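Long-range contacts in methyl-accepting chemotaxis protein (Vibrio cholerae, PDB 6CEQ), which probably senses oxygen through heme-binding PAS domains, of which this is the second, and passes the signal on as a chemoreceptor: residues M5-M10 with Y20-L25; Q27-R32 with F43-L48; F86-I91 with L105-I110. All coordinates share one frame; numbering follows the deposited sequence.

Contact 1 (M5-M10 with Y20-L25); sequences MTTNLM and YLNPAL. With HEM (protoporphyrin IX containing Fe), chain D.
Asn22 turns its flat carboxamide toward the backbone of 7-9, and both faces and an edge of the group are engaged. Leu9 N and Leu25 N reach OD1 from opposite faces of the amide plane, each 3.0 Å away; the Leu9 donor stands far above that plane, with a C=O...N angle of only 99°. At the edge, ND2 donates within its own amide plane to Thr7 O, 2.7 Å away and nearly straight. Three bonds thus fix the rotation of the group. Chi1 of Asn22 (85°) puts CG between the backbone N and the carbonyl carbon. The bond from Leu25 N is a capping bond, with Asn22 at the N-cap of the helix that starts at Pro23. Asn22 N returns a bond to Leu9 O, 3.0 Å long. Together these bonds tie the first hairpin of the PAS fold, strands 8-12 and 18-21, to the start of helix 23-31. Met10 and Leu21 form an antiparallel non-hydrogen-bonded pair with both side chains on the heme side of the sheet, Met10 CG resting on Leu21 CG at 3.9 Å. Leu25, from the first turn of the helix, brings CD2 to 3.7 Å from Met10 CB, and its CD1 lies against Asn8 CB. Ala24 CB presses close to Thr7 O and touches Thr6 CG2. The Asn8 amide bonds through ND2 to Leu107 O in the neighbouring strand. Met10, bent at its last torsion (chi3 40°), puts CE 3.3 Å from heme CHC; a water 2.5 Å from the heme iron lies on this side of the porphyrin.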
loop_
_atom_site.group_PDB
_atom_site.type_symbol
_atom_site.label_atom_id
_atom_site.label_comp_id
_atom_site.label_asym_id
_atom_site.label_seq_id
_atom_site.Cartn_x
_atom_site.Cartn_y
_atom_site.Cartn_z
ATOM N N MET A 5 10.866 2.047 -13.619
ATOM C CA MET A 5 10.950 2.541 -12.252
ATOM C C MET A 5 10.183 3.852 -12.148
ATOM O O MET A 5 10.514 4.831 -12.825
ATOM C CB MET A 5 12.408 2.705 -11.842
ATOM C CG MET A 5 13.170 1.392 -11.935
ATOM S SD MET A 5 14.941 1.577 -11.702
ATOM C CE MET A 5 15.058 1.635 -9.920
ATOM N N THR A 6 9.145 3.863 -11.316
ATOM C CA THR A 6 8.265 5.016 -11.191
ATOM C C THR A 6 7.795 5.105 -9.744
ATOM O O THR A 6 8.229 4.338 -8.879
ATOM C CB THR A 6 7.087 4.937 -12.168
ATOM O OG1 THR A 6 6.317 6.148 -12.091
ATOM C CG2 THR A 6 6.203 3.754 -11.843
ATOM N N THR A 7 6.935 6.082 -9.479
ATOM C CA THR A 7 6.446 6.360 -8.132
ATOM C C THR A 7 5.085 5.693 -7.964
ATOM O O THR A 7 4.110 6.118 -8.587
ATOM C CB THR A 7 6.342 7.868 -7.909
ATOM O OG1 THR A 7 7.605 8.483 -8.185
ATOM C CG2 THR A 7 5.940 8.176 -6.478
ATOM N N ASN A 8 5.026 4.643 -7.143
ATOM C CA ASN A 8 3.794 3.911 -6.840
ATOM C C ASN A 8 3.352 4.257 -5.427
ATOM O O ASN A 8 4.062 3.941 -4.464
ATOM C CB ASN A 8 3.992 2.400 -6.956
ATOM C CG ASN A 8 4.536 1.994 -8.297
ATOM O OD1 ASN A 8 3.962 2.324 -9.332
ATOM N ND2 ASN A 8 5.657 1.290 -8.293
ATOM N N LEU A 9 2.188 4.892 -5.303
ATOM C CA LEU A 9 1.739 5.447 -4.030
ATOM C C LEU A 9 0.317 5.007 -3.709
ATOM O O LEU A 9 -0.546 4.946 -4.592
ATOM C CB LEU A 9 1.772 6.982 -4.034
ATOM C CG LEU A 9 3.089 7.725 -4.238
ATOM C CD1 LEU A 9 2.817 9.218 -4.185
ATOM C CD2 LEU A 9 4.134 7.325 -3.198
ATOM N N MET A 10 0.072 4.750 -2.426
ATOM C CA MET A 10 -1.248 4.371 -1.937
ATOM C C MET A 10 -1.430 5.019 -0.571
ATOM O O MET A 10 -0.505 4.983 0.239
ATOM C CB MET A 10 -1.346 2.843 -1.854
ATOM C CG MET A 10 -2.653 2.270 -1.422
ATOM S SD MET A 10 -2.634 0.516 -1.849
ATOM C CE MET A 10 -0.989 0.007 -1.463
ATOM N N TYR A 20 -6.734 6.522 -1.582
ATOM C CA TYR A 20 -6.239 6.955 -2.882
ATOM C C TYR A 20 -5.138 6.015 -3.352
ATOM O O TYR A 20 -4.296 5.594 -2.555
ATOM C CB TYR A 20 -5.699 8.393 -2.809
ATOM C CG TYR A 20 -5.209 8.945 -4.136
ATOM C CD1 TYR A 20 -6.113 9.384 -5.089
ATOM C CD2 TYR A 20 -3.851 9.042 -4.424
ATOM C CE1 TYR A 20 -5.689 9.882 -6.304
ATOM C CE2 TYR A 20 -3.408 9.549 -5.650
ATOM C CZ TYR A 20 -4.340 9.969 -6.577
ATOM O OH TYR A 20 -3.944 10.476 -7.793
ATOM N N LEU A 21 -5.155 5.700 -4.648
ATOM C CA LEU A 21 -4.046 5.066 -5.348
ATOM C C LEU A 21 -3.644 5.956 -6.510
ATOM O O LEU A 21 -4.509 6.403 -7.271
ATOM C CB LEU A 21 -4.413 3.683 -5.881
ATOM C CG LEU A 21 -4.327 2.506 -4.918
ATOM C CD1 LEU A 21 -5.584 2.408 -4.089
ATOM C CD2 LEU A 21 -4.114 1.232 -5.714
ATOM N N ASN A 22 -2.346 6.196 -6.662
ATOM C CA ASN A 22 -1.896 7.052 -7.743
ATOM C C ASN A 22 -1.890 6.269 -9.059
ATOM O O ASN A 22 -2.051 5.043 -9.066
ATOM C CB ASN A 22 -0.536 7.675 -7.390
ATOM C CG ASN A 22 0.656 6.794 -7.716
ATOM O OD1 ASN A 22 0.570 5.566 -7.757
ATOM N ND2 ASN A 22 1.810 7.438 -7.906
ATOM N N PRO A 23 -1.808 6.961 -10.200
ATOM C CA PRO A 23 -1.982 6.250 -11.481
ATOM C C PRO A 23 -0.925 5.198 -11.742
ATOM O O PRO A 23 -1.239 4.131 -12.289
ATOM C CB PRO A 23 -1.926 7.380 -12.518
ATOM C CG PRO A 23 -2.362 8.607 -11.751
ATOM C CD PRO A 23 -1.768 8.427 -10.380
ATOM N N ALA A 24 0.331 5.477 -11.388
ATOM C CA ALA A 24 1.380 4.495 -11.626
ATOM C C ALA A 24 1.076 3.182 -10.919
ATOM O O ALA A 24 1.204 2.104 -11.513
ATOM C CB ALA A 24 2.729 5.056 -11.180
ATOM N N LEU A 25 0.622 3.252 -9.665
ATOM C CA LEU A 25 0.295 2.025 -8.945
ATOM C C LEU A 25 -0.943 1.349 -9.528
ATOM O O LEU A 25 -0.992 0.120 -9.633
ATOM C CB LEU A 25 0.098 2.321 -7.459
ATOM C CG LEU A 25 -0.203 1.082 -6.618
ATOM C CD1 LEU A 25 0.909 0.043 -6.792
ATOM C CD2 LEU A 25 -0.340 1.493 -5.162
HETATM C CHA HEM D . 2.786 -5.467 3.787
HETATM C CHB HEM D . 0.506 -1.398 5.091
HETATM C CHC HEM D . -2.174 -1.828 1.027
HETATM C CHD HEM D . -1.094 -6.553 1.072
HETATM C C1A HEM D . 2.486 -4.263 4.385
HETATM C C2A HEM D . 3.320 -3.585 5.296
HETATM C C3A HEM D . 2.688 -2.440 5.669
HETATM C C4A HEM D . 1.451 -2.400 4.996
HETATM C CMA HEM D . 3.215 -1.407 6.631
HETATM C CAA HEM D . 4.674 -4.046 5.771
HETATM C CBA HEM D . 4.498 -5.155 6.811
HETATM C CGA HEM D . 5.846 -5.730 7.164
HETATM O O1A HEM D . 6.761 -5.747 6.311
HETATM O O2A HEM D . 6.048 -6.190 8.309
HETATM C C1B HEM D . -0.373 -1.142 4.028
HETATM C C2B HEM D . -1.061 0.092 3.881
HETATM C C3B HEM D . -1.818 -0.000 2.751
HETATM C C4B HEM D . -1.570 -1.352 2.197
HETATM C CMB HEM D . -0.971 1.281 4.803
HETATM C CAB HEM D . -2.706 1.035 2.192
HETATM C CBB HEM D . -2.300 2.300 2.137
HETATM C C1C HEM D . -2.146 -3.174 0.675
HETATM C C2C HEM D . -2.837 -3.770 -0.391
HETATM C C3C HEM D . -2.528 -5.123 -0.379
HETATM C C4C HEM D . -1.638 -5.344 0.710
HETATM C CMC HEM D . -3.746 -3.070 -1.369
HETATM C CAC HEM D . -3.027 -6.141 -1.320
HETATM C CBC HEM D . -3.134 -5.858 -2.614
HETATM C C1D HEM D . 0.115 -6.606 1.771
HETATM C C2D HEM D . 0.953 -7.810 1.798
HETATM C C3D HEM D . 2.027 -7.508 2.550
HETATM C C4D HEM D . 1.852 -6.116 2.984
HETATM C CMD HEM D . 0.665 -9.125 1.120
HETATM C CAD HEM D . 3.181 -8.417 2.880
HETATM C CBD HEM D . 2.665 -9.647 3.629
HETATM C CGD HEM D . 1.932 -9.210 4.871
HETATM O O1D HEM D . 0.704 -9.417 4.978
HETATM O O2D HEM D . 2.553 -8.640 5.796
HETATM N NA HEM D . 1.345 -3.519 4.215
HETATM N NB HEM D . -0.698 -1.962 3.018
HETATM N NC HEM D . -1.430 -4.139 1.325
HETATM N ND HEM D . 0.699 -5.637 2.491
HETATM FE FE HEM D . 0.051 -3.911 2.772
HETATM O O HOH W 1 1.480 -2.906 0.910
#

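Contact 2 (Q27-R32 with F43-L48); sequences QLLTHR and FKAAEL
Leu29 of helix 23-31 packs against Phe43, Ala45 and Leu48, joining the helical side of the PAS domain to the loop between helices 33-39 and 60-68. Apolar contacts carry most of the interface, and no hydrogen bond crosses it. Leu29 CB sits on Ala45 CB at 3.7 Å, where the backbones come nearest, with CA atoms 5.9 Å apart. Farther out, Leu29 CD1 is shared by two partners: it meets Leu48 CD1 at 3.8 Å, and the two leucine side chains cross at about a right angle. Leu29 and Phe43 cross likewise. CG of Leu29 is anti to its carbonyl carbon (chi1 -62°). Its CD1 meets Phe43 CZ and Leu48 CD1 together, and those two also touch each other. Leu21 of strand 18-21 and Leu36 of helix 33-39 also pack on Leu29, so it is buried between strand, helix and loop. Phe43 in turn touches the heme and belongs to its pocket, making Leu29 a second-shell neighbour of the cofactor.

Ala45 N makes a weak hydrogen bond to Glu33 OE2, just beyond 27-32. The loop makes a short 3-10 turn at 45-47, with Glu47 N bonded to Lys44 O at 3.0 Å. Thr30 bonds through OG1 to Leu26 O one helical turn back, while the same oxygen lies 4.1 Å from Ala45 CB. At the ring, Leu29 CD1 comes in plane at the edge, 4.0 Å from Phe43 CZ.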
loop_
_atom_site.group_PDB
_atom_site.type_symbol
_atom_site.label_atom_id
_atom_site.label_comp_id
_atom_site.label_asym_id
_atom_site.label_seq_id
_atom_site.Cartn_x
_atom_site.Cartn_y
_atom_site.Cartn_z
ATOM N N GLN A 27 -1.927 1.446 -12.620
ATOM C CA GLN A 27 -1.490 0.832 -13.870
ATOM C C GLN A 27 -0.736 -0.462 -13.604
ATOM O O GLN A 27 -0.968 -1.488 -14.260
ATOM C CB GLN A 27 -0.619 1.819 -14.652
ATOM C CG GLN A 27 -0.209 1.302 -16.016
ATOM C CD GLN A 27 0.628 2.308 -16.792
ATOM O OE1 GLN A 27 0.280 3.485 -16.876
ATOM N NE2 GLN A 27 1.748 1.852 -17.333
ATOM N N LEU A 28 0.183 -0.422 -12.641
ATOM C CA LEU A 28 0.954 -1.612 -12.304
ATOM C C LEU A 28 0.046 -2.732 -11.813
ATOM O O LEU A 28 0.185 -3.891 -12.229
ATOM C CB LEU A 28 1.993 -1.262 -11.239
ATOM C CG LEU A 28 2.766 -2.466 -10.699
ATOM C CD1 LEU A 28 3.545 -3.148 -11.806
ATOM C CD2 LEU A 28 3.694 -2.036 -9.573
ATOM N N LEU A 29 -0.884 -2.411 -10.916
ATOM C CA LEU A 29 -1.733 -3.462 -10.365
ATOM C C LEU A 29 -2.676 -4.016 -11.417
ATOM O O LEU A 29 -3.065 -5.189 -11.349
ATOM C CB LEU A 29 -2.529 -2.937 -9.169
ATOM C CG LEU A 29 -1.722 -2.450 -7.963
ATOM C CD1 LEU A 29 -2.648 -2.004 -6.835
ATOM C CD2 LEU A 29 -0.723 -3.493 -7.490
ATOM N N THR A 30 -3.059 -3.193 -12.391
ATOM C CA THR A 30 -3.860 -3.693 -13.501
ATOM C C THR A 30 -3.034 -4.629 -14.373
ATOM O O THR A 30 -3.495 -5.715 -14.742
ATOM C CB THR A 30 -4.416 -2.518 -14.306
ATOM O OG1 THR A 30 -5.162 -1.675 -13.423
ATOM C CG2 THR A 30 -5.342 -3.019 -15.404
ATOM N N HIS A 31 -1.799 -4.228 -14.691
ATOM C CA HIS A 31 -0.890 -5.101 -15.427
ATOM C C HIS A 31 -0.679 -6.426 -14.699
ATOM O O HIS A 31 -0.682 -7.498 -15.324
ATOM C CB HIS A 31 0.445 -4.388 -15.620
ATOM C CG HIS A 31 1.437 -5.160 -16.426
ATOM N ND1 HIS A 31 2.774 -4.820 -16.477
ATOM C CD2 HIS A 31 1.296 -6.230 -17.242
ATOM C CE1 HIS A 31 3.412 -5.663 -17.265
ATOM N NE2 HIS A 31 2.538 -6.530 -17.745
ATOM N N ARG A 32 -0.517 -6.376 -13.380
ATOM C CA ARG A 32 -0.193 -7.547 -12.575
ATOM C C ARG A 32 -1.418 -8.261 -12.033
ATOM O O ARG A 32 -1.279 -9.085 -11.127
ATOM C CB ARG A 32 0.706 -7.153 -11.399
ATOM C CG ARG A 32 2.066 -6.660 -11.791
ATOM C CD ARG A 32 2.746 -7.638 -12.721
ATOM N NE ARG A 32 4.120 -7.248 -12.986
ATOM C CZ ARG A 32 4.753 -7.507 -14.121
ATOM N NH1 ARG A 32 4.127 -8.159 -15.096
ATOM N NH2 ARG A 32 6.006 -7.109 -14.285
ATOM N N PHE A 43 -9.510 -9.866 -6.605
ATOM C CA PHE A 43 -8.827 -8.578 -6.666
ATOM C C PHE A 43 -9.206 -7.779 -7.911
ATOM O O PHE A 43 -9.192 -8.299 -9.028
ATOM C CB PHE A 43 -7.315 -8.808 -6.631
ATOM C CG PHE A 43 -6.507 -7.548 -6.609
ATOM C CD1 PHE A 43 -6.212 -6.919 -5.408
ATOM C CD2 PHE A 43 -6.025 -6.999 -7.787
ATOM C CE1 PHE A 43 -5.458 -5.762 -5.386
ATOM C CE2 PHE A 43 -5.275 -5.840 -7.769
ATOM C CZ PHE A 43 -4.990 -5.221 -6.569
ATOM N N LYS A 44 -9.572 -6.513 -7.695
ATOM C CA LYS A 44 -9.741 -5.530 -8.763
ATOM C C LYS A 44 -9.115 -4.218 -8.303
ATOM O O LYS A 44 -9.572 -3.620 -7.324
ATOM C CB LYS A 44 -11.214 -5.328 -9.125
ATOM C CG LYS A 44 -11.965 -6.581 -9.540
ATOM C CD LYS A 44 -13.434 -6.286 -9.824
ATOM C CE LYS A 44 -14.013 -7.274 -10.834
ATOM N NZ LYS A 44 -13.008 -8.264 -11.317
ATOM N N ALA A 45 -8.081 -3.769 -9.021
ATOM C CA ALA A 45 -7.310 -2.600 -8.592
ATOM C C ALA A 45 -8.167 -1.339 -8.496
ATOM O O ALA A 45 -7.979 -0.521 -7.587
ATOM C CB ALA A 45 -6.138 -2.373 -9.549
ATOM N N ALA A 46 -9.112 -1.154 -9.426
ATOM C CA ALA A 46 -9.941 0.053 -9.466
ATOM C C ALA A 46 -10.979 0.084 -8.359
ATOM O O ALA A 46 -11.672 1.099 -8.192
ATOM C CB ALA A 46 -10.633 0.161 -10.831
ATOM N N GLU A 47 -11.042 -1.004 -7.588
ATOM C CA GLU A 47 -12.039 -1.276 -6.563
ATOM C C GLU A 47 -11.447 -1.221 -5.153
ATOM O O GLU A 47 -12.149 -1.529 -4.184
ATOM C CB GLU A 47 -12.574 -2.696 -6.821
ATOM C CG GLU A 47 -13.294 -2.965 -8.166
ATOM C CD GLU A 47 -14.767 -3.351 -7.990
ATOM O OE1 GLU A 47 -15.087 -3.999 -6.947
ATOM O OE2 GLU A 47 -15.612 -3.060 -8.880
ATOM N N LEU A 48 -10.187 -0.788 -5.012
ATOM C CA LEU A 48 -9.485 -0.835 -3.728
ATOM C C LEU A 48 -9.859 0.318 -2.809
ATOM O O LEU A 48 -9.892 0.153 -1.584
ATOM C CB LEU A 48 -7.977 -0.824 -3.970
ATOM C CG LEU A 48 -7.361 -2.060 -4.606
ATOM C CD1 LEU A 48 -5.872 -1.827 -4.833
ATOM C CD2 LEU A 48 -7.572 -3.282 -3.726
#

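Contact 3 (F86-I91 with L105-I110); sequences FNLTCI and LQLVDI. Unlike the reference sequence in segment 105-110: Leu107 (reference Trp). With HEM (protoporphyrin IX containing Fe), chain D.
Leu88 and Leu105 meet on the heme-facing side of the sheet, where Leu88 CD1 lies 3.8 Å from Leu105 CD2. They belong to the antiparallel hairpin of strands 84-94 and 100-109 in the PAS fold, whose sheet forms one wall of the heme pocket. Both leucines press on the porphyrin: Leu88 CD1 is 3.5 Å from heme C2A, and Leu105 CD1 is equally close to C1B. The other branch of Leu105, CD2, turns back to Cys90 CB at 3.6 Å. Leu107, a position where the reference sequence has tryptophan, follows on the same face, with CD2 against Leu88 CB. Its CD1 stands over the centre of the Phe86 ring, 4.3 Å from the centroid and 10° off the normal, a CH-pi contact. Chi1 of Phe86 (-62°) places CG anti to the carbonyl carbon; ring atom CD1 meets Leu107 CB and Asp109 CA. At this end, Asp109 directs OD2 to Thr111 OG1. Past the end of the strand, Ile110 brings CG1 near Phe86 N.

The backbones are joined by two pairs of hydrogen bonds, Asn87 with Val108 and Thr89 with Gln106. Thr89 N donates to Gln106 O at 2.9 Å. On the face opposite the heme, Val108 CB lies near Asn87 CB. A water bridges the strands there, donating to Asn87 O and Gln106 O and accepting from Thr89 OG1, each 2.8 Å away.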
loop_
_atom_site.group_PDB
_atom_site.type_symbol
_atom_site.label_atom_id
_atom_site.label_comp_id
_atom_site.label_asym_id
_atom_site.label_seq_id
_atom_site.Cartn_x
_atom_site.Cartn_y
_atom_site.Cartn_z
ATOM N N PHE A 86 8.259 -6.100 -3.471
ATOM C CA PHE A 86 8.364 -4.649 -3.404
ATOM C C PHE A 86 9.267 -4.239 -2.255
ATOM O O PHE A 86 9.305 -4.898 -1.213
ATOM C CB PHE A 86 7.005 -3.969 -3.187
ATOM C CG PHE A 86 6.026 -4.214 -4.282
ATOM C CD1 PHE A 86 6.019 -3.406 -5.404
ATOM C CD2 PHE A 86 5.117 -5.255 -4.199
ATOM C CE1 PHE A 86 5.113 -3.631 -6.430
ATOM C CE2 PHE A 86 4.206 -5.483 -5.224
ATOM C CZ PHE A 86 4.209 -4.673 -6.337
ATOM N N ASN A 87 9.965 -3.121 -2.435
ATOM C CA ASN A 87 10.544 -2.410 -1.306
ATOM C C ASN A 87 9.527 -1.380 -0.838
ATOM O O ASN A 87 9.134 -0.497 -1.608
ATOM C CB ASN A 87 11.871 -1.745 -1.663
ATOM C CG ASN A 87 12.605 -1.221 -0.434
ATOM O OD1 ASN A 87 12.159 -1.408 0.704
ATOM N ND2 ASN A 87 13.738 -0.559 -0.659
ATOM N N LEU A 88 9.076 -1.517 0.404
ATOM C CA LEU A 88 7.969 -0.736 0.932
ATOM C C LEU A 88 8.465 0.394 1.818
ATOM O O LEU A 88 9.353 0.201 2.657
ATOM C CB LEU A 88 7.021 -1.632 1.740
ATOM C CG LEU A 88 5.880 -0.980 2.526
ATOM C CD1 LEU A 88 4.688 -1.928 2.542
ATOM C CD2 LEU A 88 6.281 -0.630 3.963
ATOM N N THR A 89 7.855 1.566 1.659
ATOM C CA THR A 89 8.070 2.684 2.567
ATOM C C THR A 89 6.720 3.189 3.044
ATOM O O THR A 89 5.839 3.448 2.226
ATOM C CB THR A 89 8.826 3.822 1.886
ATOM O OG1 THR A 89 10.027 3.302 1.312
ATOM C CG2 THR A 89 9.176 4.898 2.905
ATOM N N CYS A 90 6.562 3.326 4.361
ATOM C CA CYS A 90 5.338 3.848 4.958
ATOM C C CYS A 90 5.679 5.105 5.748
ATOM O O CYS A 90 6.528 5.063 6.644
ATOM C CB CYS A 90 4.699 2.798 5.870
ATOM S SG CYS A 90 3.090 3.270 6.518
ATOM N N ILE A 91 5.025 6.216 5.416
ATOM C CA ILE A 91 5.277 7.498 6.064
ATOM C C ILE A 91 3.963 8.038 6.616
ATOM O O ILE A 91 2.872 7.669 6.173
ATOM C CB ILE A 91 5.923 8.524 5.109
ATOM C CG1 ILE A 91 5.007 8.801 3.916
ATOM C CG2 ILE A 91 7.272 8.026 4.626
ATOM C CD1 ILE A 91 4.252 10.119 4.004
ATOM N N LEU A 105 1.939 4.988 1.538
ATOM C CA LEU A 105 2.813 3.888 1.168
ATOM C C LEU A 105 3.430 4.175 -0.189
ATOM O O LEU A 105 2.713 4.529 -1.133
ATOM C CB LEU A 105 2.044 2.577 1.055
ATOM C CG LEU A 105 1.769 1.548 2.136
ATOM C CD1 LEU A 105 1.528 0.246 1.419
ATOM C CD2 LEU A 105 2.902 1.404 3.142
ATOM N N GLN A 106 4.739 4.013 -0.295
ATOM C CA GLN A 106 5.413 3.978 -1.590
ATOM C C GLN A 106 5.978 2.580 -1.800
ATOM O O GLN A 106 6.636 2.036 -0.909
ATOM C CB GLN A 106 6.529 5.017 -1.685
ATOM C CG GLN A 106 7.197 5.032 -3.054
ATOM C CD GLN A 106 7.953 6.316 -3.337
ATOM O OE1 GLN A 106 7.927 7.254 -2.545
ATOM N NE2 GLN A 106 8.635 6.358 -4.481
ATOM N N LEU A 107 5.730 2.003 -2.972
ATOM C CA LEU A 107 6.204 0.665 -3.299
ATOM C C LEU A 107 7.173 0.755 -4.465
ATOM O O LEU A 107 6.836 1.333 -5.508
ATOM C CB LEU A 107 5.043 -0.264 -3.664
ATOM C CG LEU A 107 3.987 -0.556 -2.592
ATOM C CD1 LEU A 107 2.916 -1.451 -3.165
ATOM C CD2 LEU A 107 4.593 -1.209 -1.352
ATOM N N VAL A 108 8.361 0.179 -4.297
ATOM C CA VAL A 108 9.343 0.083 -5.373
ATOM C C VAL A 108 9.365 -1.362 -5.848
ATOM O O VAL A 108 9.694 -2.275 -5.079
ATOM C CB VAL A 108 10.738 0.543 -4.923
ATOM C CG1 VAL A 108 11.762 0.299 -6.035
ATOM C CG2 VAL A 108 10.708 2.015 -4.519
ATOM N N ASP A 109 9.025 -1.571 -7.116
ATOM C CA ASP A 109 8.862 -2.912 -7.662
ATOM C C ASP A 109 10.222 -3.571 -7.839
ATOM O O ASP A 109 11.074 -3.051 -8.562
ATOM C CB ASP A 109 8.129 -2.827 -9.002
ATOM C CG ASP A 109 7.688 -4.180 -9.529
ATOM O OD1 ASP A 109 7.032 -4.209 -10.590
ATOM O OD2 ASP A 109 7.998 -5.212 -8.907
ATOM N N ILE A 110 10.428 -4.717 -7.185
ATOM C CA ILE A 110 11.662 -5.474 -7.371
ATOM C C ILE A 110 11.329 -6.906 -7.779
ATOM O O ILE A 110 12.107 -7.835 -7.527
ATOM C CB ILE A 110 12.537 -5.440 -6.108
ATOM C CG1 ILE A 110 11.745 -5.908 -4.879
ATOM C CG2 ILE A 110 13.081 -4.049 -5.886
ATOM C CD1 ILE A 110 12.557 -5.878 -3.586
HETATM C CHA HEM D . 2.786 -5.467 3.787
HETATM C CHB HEM D . 0.506 -1.398 5.091
HETATM C CHC HEM D . -2.174 -1.828 1.027
HETATM C CHD HEM D . -1.094 -6.553 1.072
HETATM C C1A HEM D . 2.486 -4.263 4.385
HETATM C C2A HEM D . 3.320 -3.585 5.296
HETATM C C3A HEM D . 2.688 -2.440 5.669
HETATM C C4A HEM D . 1.451 -2.400 4.996
HETATM C CMA HEM D . 3.215 -1.407 6.631
HETATM C CAA HEM D . 4.674 -4.046 5.771
HETATM C CBA HEM D . 4.498 -5.155 6.811
HETATM C CGA HEM D . 5.846 -5.730 7.164
HETATM O O1A HEM D . 6.761 -5.747 6.311
HETATM O O2A HEM D . 6.048 -6.190 8.309
HETATM C C1B HEM D . -0.373 -1.142 4.028
HETATM C C2B HEM D . -1.061 0.092 3.881
HETATM C C3B HEM D . -1.818 -0.000 2.751
HETATM C C4B HEM D . -1.570 -1.352 2.197
HETATM C CMB HEM D . -0.971 1.281 4.803
HETATM C CAB HEM D . -2.706 1.035 2.192
HETATM C CBB HEM D . -2.300 2.300 2.137
HETATM C C1C HEM D . -2.146 -3.174 0.675
HETATM C C2C HEM D . -2.837 -3.770 -0.391
HETATM C C3C HEM D . -2.528 -5.123 -0.379
HETATM C C4C HEM D . -1.638 -5.344 0.710
HETATM C CMC HEM D . -3.746 -3.070 -1.369
HETATM C CAC HEM D . -3.027 -6.141 -1.320
HETATM C CBC HEM D . -3.134 -5.858 -2.614
HETATM C C1D HEM D . 0.115 -6.606 1.771
HETATM C C2D HEM D . 0.953 -7.810 1.798
HETATM C C3D HEM D . 2.027 -7.508 2.550
HETATM C C4D HEM D . 1.852 -6.116 2.984
HETATM C CMD HEM D . 0.665 -9.125 1.120
HETATM C CAD HEM D . 3.181 -8.417 2.880
HETATM C CBD HEM D . 2.665 -9.647 3.629
HETATM C CGD HEM D . 1.932 -9.210 4.871
HETATM O O1D HEM D . 0.704 -9.417 4.978
HETATM O O2D HEM D . 2.553 -8.640 5.796
HETATM N NA HEM D . 1.345 -3.519 4.215
HETATM N NB HEM D . -0.698 -1.962 3.018
HETATM N NC HEM D . -1.430 -4.139 1.325
HETATM N ND HEM D . 0.699 -5.637 2.491
HETATM FE FE HEM D . 0.051 -3.911 2.772
HETATM O O HOH W 2 9.431 2.259 -1.207
HETATM O O HOH W 1 1.480 -2.906 0.910
#

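In the fold
Contacts 1 and 3 are continuous in one sheet, their centres about 10 Å apart: strand 8-12 pairs with strand 100-109 through Leu105 N to Met10 O at 2.8 Å and Leu107 N to Asn8 O at 3.0 Å, both probable hydrogen bonds. Contact 2 is about 11 Å from contact 1, centre to centre, and shares helix 23-31 with it; Leu21 CD2 packs on Leu48 CD1 at 3.6 Å. Contacts 2 and 3, about 16 Å apart between centres, still touch where Leu28 CD2 meets Phe86 CE1 at 3.8 Å. All three supply heme-pocket residues: Met10, Phe43, and Leu88 with Leu105. His62 NE2 and Ser77 OG are hydrogen-bonded to the heme.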